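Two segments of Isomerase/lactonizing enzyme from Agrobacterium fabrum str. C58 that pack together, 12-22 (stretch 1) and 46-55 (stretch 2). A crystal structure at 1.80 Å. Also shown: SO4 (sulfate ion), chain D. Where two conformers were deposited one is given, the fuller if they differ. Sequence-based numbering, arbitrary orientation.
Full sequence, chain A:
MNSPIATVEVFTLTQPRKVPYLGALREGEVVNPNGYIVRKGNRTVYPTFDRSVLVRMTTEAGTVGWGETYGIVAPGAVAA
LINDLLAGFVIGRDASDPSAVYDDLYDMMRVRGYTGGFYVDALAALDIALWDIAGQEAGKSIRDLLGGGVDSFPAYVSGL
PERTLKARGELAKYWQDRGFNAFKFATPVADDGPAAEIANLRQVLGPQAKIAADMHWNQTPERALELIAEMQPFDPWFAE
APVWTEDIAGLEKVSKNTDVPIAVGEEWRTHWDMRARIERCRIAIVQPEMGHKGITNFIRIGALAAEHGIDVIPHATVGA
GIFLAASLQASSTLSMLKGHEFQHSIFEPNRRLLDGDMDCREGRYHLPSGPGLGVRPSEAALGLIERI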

# COMPACT_ATOMS: atom_id res chain seq x y z
N THR A 12 -16.54 3.31 -13.49
CA THR A 12 -15.40 3.95 -14.14
C THR A 12 -15.91 4.95 -15.19
O THR A 12 -17.00 4.80 -15.74
CB THR A 12 -14.47 2.95 -14.84
OG1 THR A 12 -15.25 2.10 -15.70
CG2 THR A 12 -13.75 2.11 -13.78
N LEU A 13 -15.11 5.97 -15.40
CA LEU A 13 -15.27 6.87 -16.57
C LEU A 13 -13.97 6.78 -17.35
O LEU A 13 -12.90 7.10 -16.82
CB LEU A 13 -15.55 8.30 -16.08
CG LEU A 13 -15.57 9.44 -17.13
CD1 LEU A 13 -16.45 9.05 -18.28
CD2 LEU A 13 -16.09 10.76 -16.50
N THR A 14 -14.06 6.33 -18.59
CA THR A 14 -12.90 6.12 -19.44
C THR A 14 -13.11 6.96 -20.69
O THR A 14 -14.18 6.91 -21.29
CB THR A 14 -12.76 4.64 -19.89
OG1 THR A 14 -12.86 3.78 -18.74
CG2 THR A 14 -11.41 4.40 -20.55
N GLN A 15 -12.10 7.74 -21.06
CA GLN A 15 -12.13 8.54 -22.29
C GLN A 15 -10.74 8.55 -22.93
O GLN A 15 -9.71 8.40 -22.24
CB GLN A 15 -12.52 9.98 -21.98
CG GLN A 15 -13.97 10.17 -21.50
CD GLN A 15 -14.49 11.53 -21.84
OE1 GLN A 15 -14.13 12.52 -21.20
NE2 GLN A 15 -15.32 11.60 -22.86
N PRO A 16 -10.71 8.80 -24.26
CA PRO A 16 -9.41 9.03 -24.92
C PRO A 16 -8.64 10.18 -24.30
O PRO A 16 -9.24 11.15 -23.84
CB PRO A 16 -9.82 9.41 -26.36
CG PRO A 16 -11.13 8.76 -26.57
CD PRO A 16 -11.84 8.91 -25.22
N ARG A 17 -7.31 10.07 -24.25
CA ARG A 17 -6.44 11.17 -23.82
C ARG A 17 -6.55 12.27 -24.89
O ARG A 17 -6.70 11.97 -26.08
CB ARG A 17 -4.98 10.72 -23.73
CG ARG A 17 -4.74 9.46 -22.87
CD ARG A 17 -3.52 9.63 -21.95
NE ARG A 17 -3.68 10.88 -21.23
CZ ARG A 17 -2.73 11.57 -20.62
NH1 ARG A 17 -3.05 12.72 -20.04
NH2 ARG A 17 -1.49 11.12 -20.58
N LYS A 18 -6.49 13.53 -24.47
CA LYS A 18 -6.63 14.62 -25.43
C LYS A 18 -5.41 15.52 -25.44
O LYS A 18 -5.44 16.67 -25.93
CB LYS A 18 -7.92 15.40 -25.18
CG LYS A 18 -9.18 14.66 -25.59
CD LYS A 18 -10.41 15.41 -25.08
CE LYS A 18 -11.59 14.48 -24.85
NZ LYS A 18 -12.57 15.12 -23.94
N VAL A 19 -4.31 14.98 -24.90
CA VAL A 19 -3.03 15.65 -24.92
C VAL A 19 -2.00 14.76 -25.60
O VAL A 19 -2.11 13.52 -25.58
CB VAL A 19 -2.57 16.09 -23.51
CG1 VAL A 19 -3.30 17.33 -23.13
CG2 VAL A 19 -2.80 15.01 -22.46
N PRO A 20 -1.02 15.37 -26.30
CA PRO A 20 0.01 14.50 -26.86
C PRO A 20 0.80 13.95 -25.69
O PRO A 20 1.20 14.69 -24.78
CB PRO A 20 0.85 15.45 -27.72
CG PRO A 20 0.59 16.80 -27.18
CD PRO A 20 -0.80 16.79 -26.67
N TYR A 21 0.89 12.63 -25.62
CA TYR A 21 1.54 12.01 -24.46
C TYR A 21 2.54 10.94 -24.91
O TYR A 21 3.46 10.59 -24.17
CB TYR A 21 0.50 11.44 -23.48
CG TYR A 21 -0.25 10.24 -23.97
CD1 TYR A 21 0.10 8.95 -23.53
CD2 TYR A 21 -1.30 10.36 -24.90
CE1 TYR A 21 -0.56 7.84 -24.00
CE2 TYR A 21 -1.97 9.26 -25.37
CZ TYR A 21 -1.59 8.00 -24.91
OH TYR A 21 -2.24 6.90 -25.39
N LEU A 22 2.33 10.41 -26.10
CA LEU A 22 3.17 9.30 -26.57
C LEU A 22 4.57 9.73 -27.05
O LEU A 22 5.44 8.88 -27.26
CB LEU A 22 2.47 8.50 -27.65
CG LEU A 22 1.19 7.78 -27.22
CD1 LEU A 22 0.32 7.55 -28.41
CD2 LEU A 22 1.49 6.49 -26.51
N TYR A 46 2.03 3.40 -17.93
CA TYR A 46 1.06 4.46 -18.27
C TYR A 46 -0.11 3.85 -19.00
O TYR A 46 0.07 2.90 -19.77
CB TYR A 46 1.72 5.53 -19.17
CG TYR A 46 2.80 6.27 -18.41
CD1 TYR A 46 2.50 7.43 -17.68
CD2 TYR A 46 4.11 5.79 -18.38
CE1 TYR A 46 3.50 8.09 -16.94
CE2 TYR A 46 5.13 6.44 -17.66
CZ TYR A 46 4.80 7.59 -16.94
OH TYR A 46 5.80 8.23 -16.24
N PRO A 47 -1.32 4.43 -18.81
CA PRO A 47 -2.46 4.07 -19.60
C PRO A 47 -2.41 4.77 -20.96
O PRO A 47 -1.77 5.83 -21.09
CB PRO A 47 -3.63 4.66 -18.80
CG PRO A 47 -3.05 5.90 -18.14
CD PRO A 47 -1.61 5.51 -17.84
N THR A 48 -3.12 4.20 -21.92
CA THR A 48 -3.29 4.81 -23.24
C THR A 48 -4.68 5.45 -23.37
O THR A 48 -5.34 5.38 -24.40
CB THR A 48 -3.00 3.78 -24.38
OG1 THR A 48 -3.79 2.59 -24.18
CG2 THR A 48 -1.48 3.43 -24.39
N PHE A 49 -5.14 6.05 -22.27
CA PHE A 49 -6.53 6.50 -22.11
C PHE A 49 -6.57 7.22 -20.75
O PHE A 49 -5.63 7.09 -19.94
CB PHE A 49 -7.53 5.32 -22.11
CG PHE A 49 -7.09 4.19 -21.24
CD1 PHE A 49 -7.30 4.27 -19.85
CD2 PHE A 49 -6.43 3.08 -21.77
CE1 PHE A 49 -6.84 3.24 -19.00
CE2 PHE A 49 -5.98 2.04 -20.94
CZ PHE A 49 -6.18 2.12 -19.55
N ASP A 50 -7.63 7.98 -20.52
CA ASP A 50 -7.86 8.61 -19.21
C ASP A 50 -8.93 7.78 -18.54
O ASP A 50 -9.87 7.33 -19.21
CB ASP A 50 -8.37 10.03 -19.37
CG ASP A 50 -7.27 11.03 -19.69
OD1 ASP A 50 -6.07 10.69 -19.64
OD2 ASP A 50 -7.63 12.19 -20.00
N ARG A 51 -8.80 7.54 -17.24
CA ARG A 51 -9.80 6.70 -16.54
C ARG A 51 -9.75 7.03 -15.06
O ARG A 51 -8.68 7.24 -14.51
CB ARG A 51 -9.51 5.20 -16.75
CG ARG A 51 -10.61 4.25 -16.21
CD ARG A 51 -10.41 2.83 -16.75
NE ARG A 51 -9.10 2.26 -16.46
CZ ARG A 51 -8.62 1.18 -17.07
NH1 ARG A 51 -9.32 0.56 -18.03
NH2 ARG A 51 -7.42 0.75 -16.73
N SER A 52 -10.91 7.09 -14.43
CA SER A 52 -10.92 7.23 -12.97
C SER A 52 -12.08 6.41 -12.45
O SER A 52 -12.96 5.98 -13.21
CB SER A 52 -11.07 8.70 -12.56
OG SER A 52 -12.28 9.25 -13.04
N VAL A 53 -12.09 6.20 -11.13
CA VAL A 53 -13.18 5.47 -10.49
C VAL A 53 -14.07 6.45 -9.78
O VAL A 53 -13.57 7.26 -9.00
CB VAL A 53 -12.63 4.43 -9.45
CG1 VAL A 53 -13.79 3.90 -8.53
CG2 VAL A 53 -11.95 3.26 -10.19
N LEU A 54 -15.37 6.37 -10.03
CA LEU A 54 -16.35 7.26 -9.39
C LEU A 54 -17.23 6.45 -8.44
O LEU A 54 -17.56 5.29 -8.73
CB LEU A 54 -17.25 7.90 -10.46
CG LEU A 54 -16.57 9.03 -11.25
CD1 LEU A 54 -17.33 9.26 -12.55
CD2 LEU A 54 -16.59 10.28 -10.40
N VAL A 55 -17.63 7.07 -7.33
CA VAL A 55 -18.56 6.40 -6.39
C VAL A 55 -19.79 7.29 -6.20
O VAL A 55 -19.65 8.47 -5.92
CB VAL A 55 -17.89 6.14 -5.01
CG1 VAL A 55 -18.94 5.67 -3.98
CG2 VAL A 55 -16.81 5.06 -5.16
S SO4 D . 3.38 10.70 -13.79
O1 SO4 D . 3.15 9.46 -13.05
O2 SO4 D . 4.53 10.46 -14.68
O3 SO4 D . 2.21 11.06 -14.58
O4 SO4 D . 3.70 11.76 -12.85
O HOH W 1 -12.24 9.96 -15.70
O HOH W 2 -11.98 1.09 -19.10
O HOH W 3 -9.90 12.53 -21.48
O HOH W 4 -6.39 7.70 -25.49
O HOH W 5 -0.79 8.43 -20.19
O HOH W 6 -6.00 13.76 -21.42

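Residues 12–15 and 50–55 lie side by side as antiparallel strands, their axes 4.7 Å apart at closest approach, and the loops that adjoin them at one end extend the contact through polar and water-mediated links. At the start of stretch 2, Tyr46 stands largely apart from stretch 1; its OH donates a hydrogen bond to sulfate O2 (3.0 Å). The carbonyl of Pro47 is tied to Arg17 through a water that accepts from Arg17 NH2 and donates to Pro47 O. Thr48 receives the side chain of Tyr21, whose OH lies 3.2 Å from Thr48 CA, a close van der Waals approach; a second water joins Arg17 N to Thr48 O. Phe49 makes a mixed contact: ring atom CD1 lies 4.2 Å from Thr14 CG2, while Arg17 CG packs 3.5 Å from Phe49 N.

Asp50 opens the strand and bonds most extensively. Asp50 N donates to Gln15 O (2.7 Å) and Asp50 O accepts from Gln15 N (2.9 Å), closing a hydrogen-bonded pair. Its carboxylate meets Arg17 in a salt bridge, Arg17 NE to Asp50 OD1 at 2.9 Å; the bent geometry makes the hydrogen bond weak, but opposite charges still favour the contact. Arg51 faces Thr14 in a non-hydrogen-bonded pair, so the backbones draw closer, with CA atoms 4.3 Å apart. Arg51 CD lies against Thr14 OG1 (3.3 Å), and a water links that hydroxyl to Arg51 NH1. Arg51 CA also makes a CA-H...O contact with Leu13 O (3.1 Å).

Ser52 restores the ladder: Leu13 N to Ser52 O and Ser52 N to Leu13 O are both 3.1 Å, and a water donates to Leu13 O and Ser52 OG. Beyond it, Val53 CG2 meets Thr12 CG2 (4.2 Å), and Leu54 CD1 packs on Leu13 CB (4.1 Å), giving the buried end an apolar character.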